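Local coordinates for protein type C neurotoxin (Clostridium botulinum, PDB 3PME) that probably attaches the botulinum C/D mosaic neurotoxin to nerve-cell membranes through its receptor-binding domain, with gangliosides and phosphatidylethanolamine as likely partners, at residues A[74-79]-A[138-143]; A[119-124]-A[168-173]; A[232-237]-A[281-286]; A[253-258]-A[326-331]. One frame throughout, in Å; residues are numbered along the deposited sequence.

Interaction 1 of 4, residues A[74-79]-A[138-143]; sequences WIKISK and NKWFFV
Two straight backbone hydrogen bonds join the strands through a single antiparallel hydrogen-bonded pair: Ile75 N reaches Phe141 O and Phe141 N reaches Ile75 O, each 2.9 Å long. On the face carrying Trp74, Lys76, Trp140 and Phe142, each of the two indoles has an aliphatic group over one face, a CH-pi contact. Phe142 CB sits over the centre of the Trp74 six-membered ring, 3.6 Å from its centroid and only 4° off the normal, while the phenyl ring beyond it meets the indole obliquely. Lys76 runs extended across Trp140, its CD 3.6 Å from the centroid of the five-membered ring, then bends at chi4 (-73°) so that NZ meets Asn138 OD1 at 2.9 Å, from above the amide plane. On the other face Ile75 CG2 presses on the Phe141 ring, 3.5 Å from CZ; chi1 of 61° holds that ring in the crowded position, alongside Ile75. Where the strands part, a water accepts from Ile77 N and donates to Lys139 O. Farther out, Gln217 holds Trp74 NE1, Asn229 holds Trp140 NE1, and Asp409 makes a salt bridge with Lys76 NZ and also takes Asn138 ND2. The contact is thus the frayed end of an antiparallel strand pair in the concanavalin-like jelly roll of the N-terminal half, where residues of the C-terminal half tie its polar groups across the interdomain junction.

Interaction 2 of 4, residues A[119-124]-A[168-173]; sequences KYKSLI and EDLDEV
This is a surface contact at the far end of the concanavalin-like beta sandwich, where a lysine-rich strand start meets the loop that leads from strand 160-166 to strand 178-181. A salt-bridge network of Lys119, Lys121 and Asp169 carries it, laid beside a leucine. The Asp169 carboxylate turns to the strand with chi1 at 57°, CG in the crowded position between backbone N and carbonyl carbon. Lys121 bends at chi2 (-60°) and again at chi4 (82°), which swings its ammonium round to the carboxylate. Arg166 O takes a further hydrogen bond from the same NZ, tying it also to the strand that precedes the loop. Lys119, by contrast, stretches out fully beyond CG and crosses Asp169 at about a right angle; its NZ stays 3.9 Å from Asp169 OD2, a long salt bridge. Below the charges the buried Leu170 packs in the angle of the two lysine chains: its CD2 lies 3.9 Å from Lys119 CG and equally far from Lys121 CG. Asp115 steadies both sides, accepting from Lys119 N through one carboxylate oxygen and from Asp171 N through the other. The tightest grip is two-pronged: Lys121 NZ lies 2.9 Å from both Asp169 OD1 and Asp169 OD2, and each oxygen receives it on its syn lone pair.

Interaction 3 of 4, residues A[232-237]-A[281-286]; sequences KFDTEY and KNPYSR
Tyr284 lays its ring flat beneath Asp234, and Phe233 sets a ring edge against Ser285 OG of the opposing turn; these two placements shape the meeting of two loops in the C-terminal, trefoil-clan half of the domain. Asp234 CB stands over the centre of the Tyr284 ring, 3.6 Å from its centroid and 10° off the normal, a CH-pi contact. Thr235 OG1 comes to the edge of the same ring, near its plane. At the Phe233 edge, CD2 lies 3.3 Å from Ser285 OG, while the aliphatic part of Lys281 crosses the ring obliquely, CD 3.6 Å from Phe233 CE2. That lysine's NZ continues to a salt bridge with Asp291. Residues Asn282 to Ser285 form a type II beta turn, in which Asn282 O receives both Ser285 N and Ser285 OG; chi1 of 68° brings the hydroxyl back to it. Two hydrogen bonds cross between the loops: Phe233 N to Ser285 O, 3.0 Å and nearly along the C=O axis, and Tyr284 N to Asp234 OD2, 3.2 Å, met from above the carboxylate plane. Within segment 232-237, Lys232 N donates to Tyr237 OH. Asp234 divides its carboxylate, OD2 serving the turn and OD1 the ammonium of Lys276. Through its two oxygens Asp234 joins its own loop to the turn and to strand 273-277. The Lys276 charge probably favours the ionised acid.

Interaction 4 of 4, residues A[253-258]-A[326-331]; sequences NNILVL and VYALKL
The close-packed side of this contact is a leucine cluster built round Leu256. Its chi1 of -63° sets CG anti to the carbonyl carbon, and the two methyls then part company: CD1 goes to Leu329 CB at 4.0 Å, CD2 to Leu331 CG at 3.8 Å. Leu331 crosses Leu256 at about a right angle, and Ile306 of strand 302-308 touches all three leucines. Beside the cluster, Ile255 CG2 rests on Ala328 CB at 3.9 Å, CG1 being held in the crowded position between backbone N and carbonyl carbon; Pro375 and Trp376 also touch this isoleucine. One direct hydrogen bond joins the backbones, Leu256 N to Leu329 O at 2.9 Å, with the donor above the carbonyl plane. The strand axes cross at 106°, too steep for a ladder, as strand 255-260 of a two-stranded hairpin passes over strand 326-332 of the larger sheet in this beta-trefoil half of the receptor-binding domain. Waters do the bridging where the backbones diverge. One accepts from Leu329 N and lies within hydrogen-bonding distance of Leu256 O, to which it probably donates; a second accepts from Leu331 N and gives a weak hydrogen bond to Asn254 O. At the looser, solvent side Lys330 spreads its aliphatic chain along Asn254 O, CG coming to 3.3 Å, and a bend at chi3 (67°) keeps CE at 3.6 Å from that same oxygen.

How the interactions relate
The four contacts are spread over both halves of the receptor-binding domain and none touches another. Interactions 1 and 2 lie in the N-terminal concanavalin-like half, their centres about 25 Å apart; their segments alternate along the chain, and strand 120-126 is followed by strand 141-148. Interactions 3 and 4 alternate likewise in the C-terminal trefoil half, about 24 Å apart between centres. Interaction 1 is the central one: its centre lies about 7 Å from that of the chain and about 22 Å from the centre of interaction 3, and it has outside partners in the C-terminal half. Interactions 2 and 4 are the most distant pair, about 59 Å between centres, on opposite sides of the chain's centre.

Interaction 1 of 4, residues A[74-79]-A[138-143]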
# COMPACT_ATOMS: atom_id res chain seq x y z
N TRP A 74 -1.45 -9.76 4.83
CA TRP A 74 -1.81 -8.44 4.32
C TRP A 74 -3.05 -8.60 3.46
O TRP A 74 -3.25 -9.65 2.84
CB TRP A 74 -0.69 -7.84 3.46
CG TRP A 74 0.61 -7.71 4.17
CD1 TRP A 74 1.40 -8.72 4.64
CD2 TRP A 74 1.29 -6.49 4.47
NE1 TRP A 74 2.52 -8.21 5.22
CE2 TRP A 74 2.48 -6.84 5.14
CE3 TRP A 74 1.02 -5.14 4.24
CZ2 TRP A 74 3.39 -5.88 5.59
CZ3 TRP A 74 1.93 -4.19 4.68
CH2 TRP A 74 3.10 -4.56 5.34
N ILE A 75 -3.86 -7.56 3.38
CA ILE A 75 -5.05 -7.60 2.55
C ILE A 75 -5.23 -6.26 1.83
O ILE A 75 -4.80 -5.21 2.32
CB ILE A 75 -6.30 -7.98 3.41
CG1 ILE A 75 -7.50 -8.33 2.52
CG2 ILE A 75 -6.61 -6.89 4.44
CD1 ILE A 75 -8.61 -9.09 3.28
N LYS A 76 -5.86 -6.32 0.66
CA LYS A 76 -6.10 -5.16 -0.19
C LYS A 76 -7.47 -5.39 -0.80
O LYS A 76 -7.68 -6.38 -1.51
CB LYS A 76 -5.02 -5.09 -1.28
CG LYS A 76 -5.24 -3.99 -2.31
CD LYS A 76 -4.03 -3.92 -3.24
CE LYS A 76 -4.22 -2.86 -4.34
NZ LYS A 76 -5.19 -3.34 -5.37
N ILE A 77 -8.42 -4.51 -0.50
CA ILE A 77 -9.83 -4.72 -0.84
C ILE A 77 -10.30 -3.63 -1.82
O ILE A 77 -10.20 -2.45 -1.53
CB ILE A 77 -10.72 -4.75 0.42
CG1 ILE A 77 -10.17 -5.78 1.42
CG2 ILE A 77 -12.15 -5.11 0.06
CD1 ILE A 77 -10.63 -5.52 2.84
N SER A 78 -10.79 -4.04 -2.99
CA SER A 78 -11.16 -3.07 -4.01
C SER A 78 -12.19 -2.05 -3.53
O SER A 78 -12.94 -2.29 -2.58
CB SER A 78 -11.67 -3.78 -5.27
OG SER A 78 -13.01 -4.24 -5.11
N LYS A 79 -12.22 -0.90 -4.19
CA LYS A 79 -13.19 0.14 -3.86
C LYS A 79 -14.62 -0.37 -3.96
O LYS A 79 -15.43 -0.12 -3.06
CB LYS A 79 -12.99 1.36 -4.76
CG LYS A 79 -14.08 2.41 -4.60
CD LYS A 79 -13.82 3.66 -5.46
CE LYS A 79 -13.73 3.32 -6.94
NZ LYS A 79 -13.64 4.54 -7.80
N ASN A 138 -8.71 -0.12 -0.96
CA ASN A 138 -7.80 -0.60 -2.00
C ASN A 138 -6.32 -0.42 -1.71
O ASN A 138 -5.49 -0.40 -2.63
CB ASN A 138 -8.13 0.01 -3.38
CG ASN A 138 -7.52 -0.78 -4.51
OD1 ASN A 138 -7.59 -2.02 -4.52
ND2 ASN A 138 -6.95 -0.09 -5.50
N LYS A 139 -5.97 -0.29 -0.43
CA LYS A 139 -4.57 -0.18 -0.02
C LYS A 139 -4.19 -1.44 0.73
O LYS A 139 -4.99 -1.96 1.50
CB LYS A 139 -4.35 1.04 0.88
CG LYS A 139 -4.65 2.35 0.20
CD LYS A 139 -4.35 3.53 1.10
CE LYS A 139 -4.74 4.83 0.40
NZ LYS A 139 -4.78 5.96 1.36
N TRP A 140 -2.99 -1.94 0.49
CA TRP A 140 -2.50 -3.06 1.30
C TRP A 140 -2.37 -2.62 2.75
O TRP A 140 -1.72 -1.62 3.03
CB TRP A 140 -1.11 -3.47 0.84
CG TRP A 140 -1.04 -4.17 -0.49
CD1 TRP A 140 -0.68 -3.63 -1.69
CD2 TRP A 140 -1.30 -5.55 -0.74
NE1 TRP A 140 -0.70 -4.59 -2.67
CE2 TRP A 140 -1.07 -5.79 -2.11
CE3 TRP A 140 -1.70 -6.62 0.08
CZ2 TRP A 140 -1.24 -7.04 -2.69
CZ3 TRP A 140 -1.86 -7.87 -0.50
CH2 TRP A 140 -1.63 -8.07 -1.87
N PHE A 141 -2.95 -3.38 3.67
CA PHE A 141 -2.64 -3.19 5.09
C PHE A 141 -2.37 -4.53 5.76
O PHE A 141 -2.85 -5.57 5.30
CB PHE A 141 -3.69 -2.34 5.83
CG PHE A 141 -5.08 -2.92 5.84
CD1 PHE A 141 -5.96 -2.66 4.80
CD2 PHE A 141 -5.55 -3.64 6.93
CE1 PHE A 141 -7.26 -3.15 4.82
CE2 PHE A 141 -6.85 -4.14 6.97
CZ PHE A 141 -7.71 -3.89 5.92
N PHE A 142 -1.57 -4.49 6.82
CA PHE A 142 -1.11 -5.69 7.52
C PHE A 142 -2.02 -5.99 8.71
O PHE A 142 -2.22 -5.15 9.60
CB PHE A 142 0.34 -5.50 7.97
CG PHE A 142 0.91 -6.68 8.70
CD1 PHE A 142 0.93 -7.94 8.11
CD2 PHE A 142 1.44 -6.53 9.98
CE1 PHE A 142 1.46 -9.04 8.79
CE2 PHE A 142 1.98 -7.61 10.65
CZ PHE A 142 1.99 -8.87 10.06
N VAL A 143 -2.56 -7.20 8.72
CA VAL A 143 -3.46 -7.63 9.78
C VAL A 143 -2.77 -8.67 10.65
O VAL A 143 -2.05 -9.54 10.15
CB VAL A 143 -4.75 -8.25 9.20
CG1 VAL A 143 -5.66 -8.81 10.31
CG2 VAL A 143 -5.50 -7.23 8.34
O HOH W 1 -7.68 -2.47 1.39

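Interaction 2 of 4, residues A[119-124]-A[168-173]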
# COMPACT_ATOMS: atom_id res chain seq x y z
N LYS A 119 -22.49 -19.39 19.79
CA LYS A 119 -22.20 -18.08 20.35
C LYS A 119 -20.88 -17.60 19.76
O LYS A 119 -19.94 -18.38 19.60
CB LYS A 119 -22.13 -18.16 21.88
CG LYS A 119 -21.74 -16.87 22.58
CD LYS A 119 -21.62 -17.07 24.09
CE LYS A 119 -21.09 -15.81 24.78
NZ LYS A 119 -20.78 -16.04 26.22
N TYR A 120 -20.78 -16.32 19.42
CA TYR A 120 -19.54 -15.84 18.82
C TYR A 120 -19.08 -14.50 19.39
O TYR A 120 -19.86 -13.77 20.01
CB TYR A 120 -19.65 -15.76 17.30
CG TYR A 120 -20.57 -14.66 16.82
CD1 TYR A 120 -21.93 -14.88 16.70
CD2 TYR A 120 -20.07 -13.41 16.49
CE1 TYR A 120 -22.77 -13.88 16.26
CE2 TYR A 120 -20.90 -12.41 16.04
CZ TYR A 120 -22.25 -12.65 15.93
OH TYR A 120 -23.09 -11.65 15.50
N LYS A 121 -17.80 -14.23 19.21
CA LYS A 121 -17.22 -12.93 19.52
C LYS A 121 -16.54 -12.43 18.26
O LYS A 121 -16.12 -13.23 17.42
CB LYS A 121 -16.18 -13.04 20.64
CG LYS A 121 -16.74 -13.55 21.96
CD LYS A 121 -17.83 -12.63 22.49
CE LYS A 121 -18.22 -13.00 23.92
NZ LYS A 121 -17.28 -12.41 24.91
N SER A 122 -16.43 -11.12 18.11
CA SER A 122 -15.81 -10.58 16.90
C SER A 122 -14.88 -9.41 17.18
O SER A 122 -15.03 -8.68 18.17
CB SER A 122 -16.89 -10.16 15.90
OG SER A 122 -17.67 -9.11 16.41
N LEU A 123 -13.90 -9.25 16.30
CA LEU A 123 -13.06 -8.06 16.24
C LEU A 123 -13.44 -7.38 14.94
O LEU A 123 -13.49 -8.02 13.91
CB LEU A 123 -11.59 -8.44 16.20
CG LEU A 123 -11.05 -9.12 17.46
CD1 LEU A 123 -9.73 -9.82 17.12
CD2 LEU A 123 -10.86 -8.06 18.54
N ILE A 124 -13.70 -6.08 15.01
CA ILE A 124 -14.16 -5.34 13.84
C ILE A 124 -13.29 -4.12 13.65
O ILE A 124 -13.00 -3.39 14.60
CB ILE A 124 -15.64 -4.93 14.00
CG1 ILE A 124 -16.51 -6.16 14.25
CG2 ILE A 124 -16.12 -4.23 12.73
CD1 ILE A 124 -17.93 -5.82 14.72
N GLU A 168 -12.55 -15.59 26.81
CA GLU A 168 -12.42 -16.53 27.91
C GLU A 168 -13.79 -17.01 28.36
O GLU A 168 -13.91 -18.04 29.02
CB GLU A 168 -11.68 -15.88 29.09
CG GLU A 168 -11.30 -16.84 30.20
CD GLU A 168 -10.77 -16.13 31.43
OE1 GLU A 168 -10.98 -14.90 31.55
OE2 GLU A 168 -10.16 -16.81 32.29
N ASP A 169 -14.82 -16.25 28.01
CA ASP A 169 -16.19 -16.58 28.40
C ASP A 169 -16.96 -17.41 27.36
O ASP A 169 -18.09 -17.83 27.61
CB ASP A 169 -16.97 -15.30 28.73
CG ASP A 169 -17.00 -14.30 27.57
OD1 ASP A 169 -16.01 -14.22 26.82
OD2 ASP A 169 -18.01 -13.59 27.43
N LEU A 170 -16.37 -17.64 26.19
CA LEU A 170 -16.98 -18.56 25.23
C LEU A 170 -16.94 -19.95 25.83
O LEU A 170 -16.13 -20.24 26.71
CB LEU A 170 -16.21 -18.58 23.90
CG LEU A 170 -16.40 -17.39 22.96
CD1 LEU A 170 -15.52 -17.53 21.71
CD2 LEU A 170 -17.86 -17.24 22.57
N ASP A 171 -17.83 -20.82 25.36
CA ASP A 171 -17.68 -22.23 25.69
C ASP A 171 -16.71 -22.86 24.69
O ASP A 171 -15.96 -22.14 24.03
CB ASP A 171 -19.05 -22.90 25.72
CG ASP A 171 -19.91 -22.37 26.86
OD1 ASP A 171 -19.41 -22.36 28.00
OD2 ASP A 171 -21.06 -21.94 26.62
N GLU A 172 -16.69 -24.18 24.60
CA GLU A 172 -15.69 -24.85 23.78
C GLU A 172 -15.70 -24.38 22.32
O GLU A 172 -16.75 -24.20 21.71
CB GLU A 172 -15.88 -26.37 23.82
CG GLU A 172 -15.58 -27.00 25.18
CD GLU A 172 -16.81 -27.16 26.06
OE1 GLU A 172 -17.81 -26.43 25.87
OE2 GLU A 172 -16.78 -28.03 26.95
N VAL A 173 -14.50 -24.19 21.77
CA VAL A 173 -14.35 -23.94 20.34
C VAL A 173 -13.74 -25.19 19.72
O VAL A 173 -12.72 -25.69 20.20
CB VAL A 173 -13.45 -22.71 20.06
CG1 VAL A 173 -13.19 -22.59 18.57
CG2 VAL A 173 -14.09 -21.44 20.60

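Interaction 3 of 4, residues A[232-237]-A[281-286]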
# COMPACT_ATOMS: atom_id res chain seq x y z
N LYS A 232 7.25 1.14 -9.81
CA LYS A 232 8.01 0.59 -10.93
C LYS A 232 8.42 1.67 -11.91
O LYS A 232 7.70 2.63 -12.12
CB LYS A 232 7.18 -0.44 -11.68
CG LYS A 232 6.80 -1.68 -10.86
CD LYS A 232 5.77 -2.55 -11.59
CE LYS A 232 4.42 -1.86 -11.68
NZ LYS A 232 3.35 -2.74 -12.25
N PHE A 233 9.57 1.46 -12.53
CA PHE A 233 9.95 2.30 -13.65
C PHE A 233 8.94 2.16 -14.80
O PHE A 233 8.29 1.13 -14.94
CB PHE A 233 11.36 1.93 -14.10
CG PHE A 233 12.41 2.29 -13.10
CD1 PHE A 233 12.72 3.62 -12.84
CD2 PHE A 233 13.06 1.30 -12.39
CE1 PHE A 233 13.69 3.95 -11.91
CE2 PHE A 233 14.03 1.62 -11.44
CZ PHE A 233 14.34 2.94 -11.19
N ASP A 234 8.81 3.22 -15.60
CA ASP A 234 7.90 3.23 -16.78
C ASP A 234 6.39 3.33 -16.54
O ASP A 234 5.66 3.85 -17.39
CB ASP A 234 8.19 2.05 -17.69
CG ASP A 234 9.56 2.10 -18.26
OD1 ASP A 234 9.72 2.69 -19.35
OD2 ASP A 234 10.49 1.56 -17.61
N THR A 235 5.91 2.81 -15.43
CA THR A 235 4.49 2.85 -15.15
C THR A 235 4.03 4.30 -15.03
O THR A 235 4.73 5.15 -14.48
CB THR A 235 4.18 2.09 -13.83
OG1 THR A 235 4.45 0.70 -14.04
CG2 THR A 235 2.72 2.25 -13.38
N GLU A 236 2.85 4.59 -15.55
CA GLU A 236 2.30 5.93 -15.41
C GLU A 236 1.77 6.13 -14.00
O GLU A 236 1.05 5.27 -13.46
CB GLU A 236 1.21 6.19 -16.45
CG GLU A 236 1.80 6.32 -17.84
CD GLU A 236 0.79 6.73 -18.90
OE1 GLU A 236 -0.37 6.98 -18.56
OE2 GLU A 236 1.19 6.79 -20.09
N TYR A 237 2.13 7.26 -13.41
CA TYR A 237 1.61 7.62 -12.09
C TYR A 237 1.10 9.04 -12.08
O TYR A 237 1.74 9.93 -12.65
CB TYR A 237 2.71 7.54 -11.02
CG TYR A 237 3.21 6.15 -10.80
CD1 TYR A 237 2.42 5.20 -10.14
CD2 TYR A 237 4.47 5.77 -11.24
CE1 TYR A 237 2.89 3.90 -9.93
CE2 TYR A 237 4.93 4.48 -11.04
CZ TYR A 237 4.14 3.55 -10.39
OH TYR A 237 4.63 2.28 -10.21
N LYS A 281 18.45 0.65 -15.14
CA LYS A 281 17.65 -0.52 -14.74
C LYS A 281 16.60 -0.85 -15.80
O LYS A 281 16.21 0.01 -16.58
CB LYS A 281 17.02 -0.27 -13.36
CG LYS A 281 18.04 0.02 -12.28
CD LYS A 281 17.38 0.34 -10.93
CE LYS A 281 17.31 -0.90 -10.05
NZ LYS A 281 16.76 -0.62 -8.68
N ASN A 282 16.12 -2.10 -15.81
CA ASN A 282 15.17 -2.56 -16.82
C ASN A 282 13.80 -1.90 -16.77
O ASN A 282 13.33 -1.51 -15.70
CB ASN A 282 14.97 -4.07 -16.72
CG ASN A 282 16.26 -4.84 -16.87
OD1 ASN A 282 16.56 -5.72 -16.07
ND2 ASN A 282 17.03 -4.51 -17.91
N PRO A 283 13.14 -1.79 -17.93
CA PRO A 283 11.77 -1.27 -17.97
C PRO A 283 10.88 -2.02 -16.99
O PRO A 283 10.92 -3.25 -16.91
CB PRO A 283 11.33 -1.55 -19.40
CG PRO A 283 12.61 -1.41 -20.19
CD PRO A 283 13.68 -1.99 -19.29
N TYR A 284 10.08 -1.27 -16.24
CA TYR A 284 9.12 -1.82 -15.30
C TYR A 284 9.73 -2.57 -14.10
O TYR A 284 9.01 -3.24 -13.38
CB TYR A 284 8.07 -2.67 -16.01
CG TYR A 284 7.32 -1.91 -17.09
CD1 TYR A 284 7.76 -1.92 -18.40
CD2 TYR A 284 6.18 -1.17 -16.79
CE1 TYR A 284 7.10 -1.23 -19.39
CE2 TYR A 284 5.50 -0.48 -17.78
CZ TYR A 284 5.97 -0.51 -19.08
OH TYR A 284 5.30 0.16 -20.08
N SER A 285 11.03 -2.43 -13.88
CA SER A 285 11.63 -2.99 -12.66
C SER A 285 11.25 -2.17 -11.42
O SER A 285 10.82 -1.02 -11.53
CB SER A 285 13.15 -3.13 -12.78
OG SER A 285 13.80 -1.88 -12.83
N ARG A 286 11.37 -2.78 -10.25
CA ARG A 286 11.02 -2.09 -9.01
C ARG A 286 11.95 -0.94 -8.72
O ARG A 286 13.17 -1.03 -8.94
CB ARG A 286 11.00 -3.06 -7.83
CG ARG A 286 9.91 -4.10 -7.91
CD ARG A 286 10.04 -5.10 -6.77
NE ARG A 286 8.85 -5.93 -6.67
CZ ARG A 286 8.62 -6.79 -5.67
NH1 ARG A 286 9.52 -6.94 -4.71
NH2 ARG A 286 7.51 -7.51 -5.65

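Interaction 4 of 4, residues A[253-258]-A[326-331]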
# COMPACT_ATOMS: atom_id res chain seq x y z
N ASN A 253 3.50 28.92 -17.94
CA ASN A 253 4.55 29.93 -18.10
C ASN A 253 5.93 29.40 -17.71
O ASN A 253 6.66 30.03 -16.93
CB ASN A 253 4.21 31.19 -17.31
CG ASN A 253 3.12 32.01 -17.96
OD1 ASN A 253 3.04 32.09 -19.19
ND2 ASN A 253 2.28 32.62 -17.14
N ASN A 254 6.25 28.22 -18.24
CA ASN A 254 7.60 27.66 -18.20
C ASN A 254 8.04 26.99 -16.90
O ASN A 254 9.19 26.60 -16.76
CB ASN A 254 8.63 28.72 -18.62
CG ASN A 254 8.42 29.18 -20.05
OD1 ASN A 254 8.06 28.39 -20.93
ND2 ASN A 254 8.64 30.47 -20.29
N ILE A 255 7.12 26.86 -15.95
CA ILE A 255 7.42 26.08 -14.76
C ILE A 255 6.26 25.12 -14.51
O ILE A 255 5.25 25.15 -15.22
CB ILE A 255 7.65 26.96 -13.52
CG1 ILE A 255 6.36 27.67 -13.14
CG2 ILE A 255 8.80 27.95 -13.76
CD1 ILE A 255 6.28 28.01 -11.67
N LEU A 256 6.41 24.26 -13.51
CA LEU A 256 5.33 23.36 -13.16
C LEU A 256 4.59 23.89 -11.92
O LEU A 256 5.21 24.38 -10.98
CB LEU A 256 5.89 21.97 -12.85
CG LEU A 256 6.57 21.27 -14.01
CD1 LEU A 256 7.17 19.95 -13.52
CD2 LEU A 256 5.56 21.03 -15.14
N VAL A 257 3.27 23.77 -11.95
CA VAL A 257 2.47 24.14 -10.78
C VAL A 257 1.43 23.05 -10.54
O VAL A 257 1.26 22.17 -11.38
CB VAL A 257 1.76 25.50 -10.97
CG1 VAL A 257 2.78 26.64 -11.03
CG2 VAL A 257 0.87 25.45 -12.19
N LEU A 258 0.75 23.12 -9.40
CA LEU A 258 -0.28 22.15 -9.06
C LEU A 258 -1.66 22.76 -9.24
O LEU A 258 -2.02 23.71 -8.54
CB LEU A 258 -0.09 21.66 -7.61
CG LEU A 258 1.32 21.19 -7.23
CD1 LEU A 258 1.37 20.66 -5.79
CD2 LEU A 258 1.83 20.15 -8.22
N VAL A 326 15.06 28.36 -3.07
CA VAL A 326 13.85 27.71 -3.55
C VAL A 326 13.85 27.74 -5.07
O VAL A 326 13.86 28.81 -5.66
CB VAL A 326 12.58 28.42 -3.05
CG1 VAL A 326 11.33 27.75 -3.61
CG2 VAL A 326 12.54 28.45 -1.52
N TYR A 327 13.85 26.55 -5.69
CA TYR A 327 13.92 26.43 -7.14
C TYR A 327 12.65 25.81 -7.70
O TYR A 327 12.15 24.80 -7.21
CB TYR A 327 15.12 25.57 -7.56
CG TYR A 327 16.44 26.02 -7.00
CD1 TYR A 327 17.18 27.01 -7.63
CD2 TYR A 327 16.96 25.43 -5.86
CE1 TYR A 327 18.40 27.42 -7.11
CE2 TYR A 327 18.18 25.82 -5.35
CZ TYR A 327 18.89 26.81 -5.98
OH TYR A 327 20.10 27.20 -5.45
N ALA A 328 12.10 26.43 -8.73
CA ALA A 328 10.99 25.85 -9.45
C ALA A 328 11.44 24.64 -10.27
O ALA A 328 12.65 24.40 -10.45
CB ALA A 328 10.36 26.90 -10.37
N LEU A 329 10.47 23.88 -10.75
CA LEU A 329 10.73 22.76 -11.64
C LEU A 329 10.22 23.12 -13.02
O LEU A 329 9.24 23.85 -13.17
CB LEU A 329 10.01 21.51 -11.12
CG LEU A 329 10.36 21.11 -9.69
CD1 LEU A 329 9.62 19.83 -9.38
CD2 LEU A 329 11.87 20.91 -9.54
N LYS A 330 10.90 22.61 -14.06
CA LYS A 330 10.54 22.95 -15.43
C LYS A 330 10.53 21.70 -16.28
O LYS A 330 11.04 20.67 -15.86
CB LYS A 330 11.56 23.95 -16.01
CG LYS A 330 11.75 25.19 -15.15
CD LYS A 330 12.95 26.01 -15.60
CE LYS A 330 12.74 26.60 -16.97
NZ LYS A 330 13.91 27.43 -17.38
N LEU A 331 9.95 21.81 -17.47
CA LEU A 331 10.00 20.75 -18.47
C LEU A 331 11.12 21.03 -19.47
O LEU A 331 11.30 22.17 -19.91
CB LEU A 331 8.67 20.64 -19.21
CG LEU A 331 7.46 20.22 -18.37
CD1 LEU A 331 6.20 20.06 -19.20
CD2 LEU A 331 7.78 18.93 -17.64
O HOH W 2 8.89 24.28 -18.61
O HOH W 3 7.80 24.38 -10.10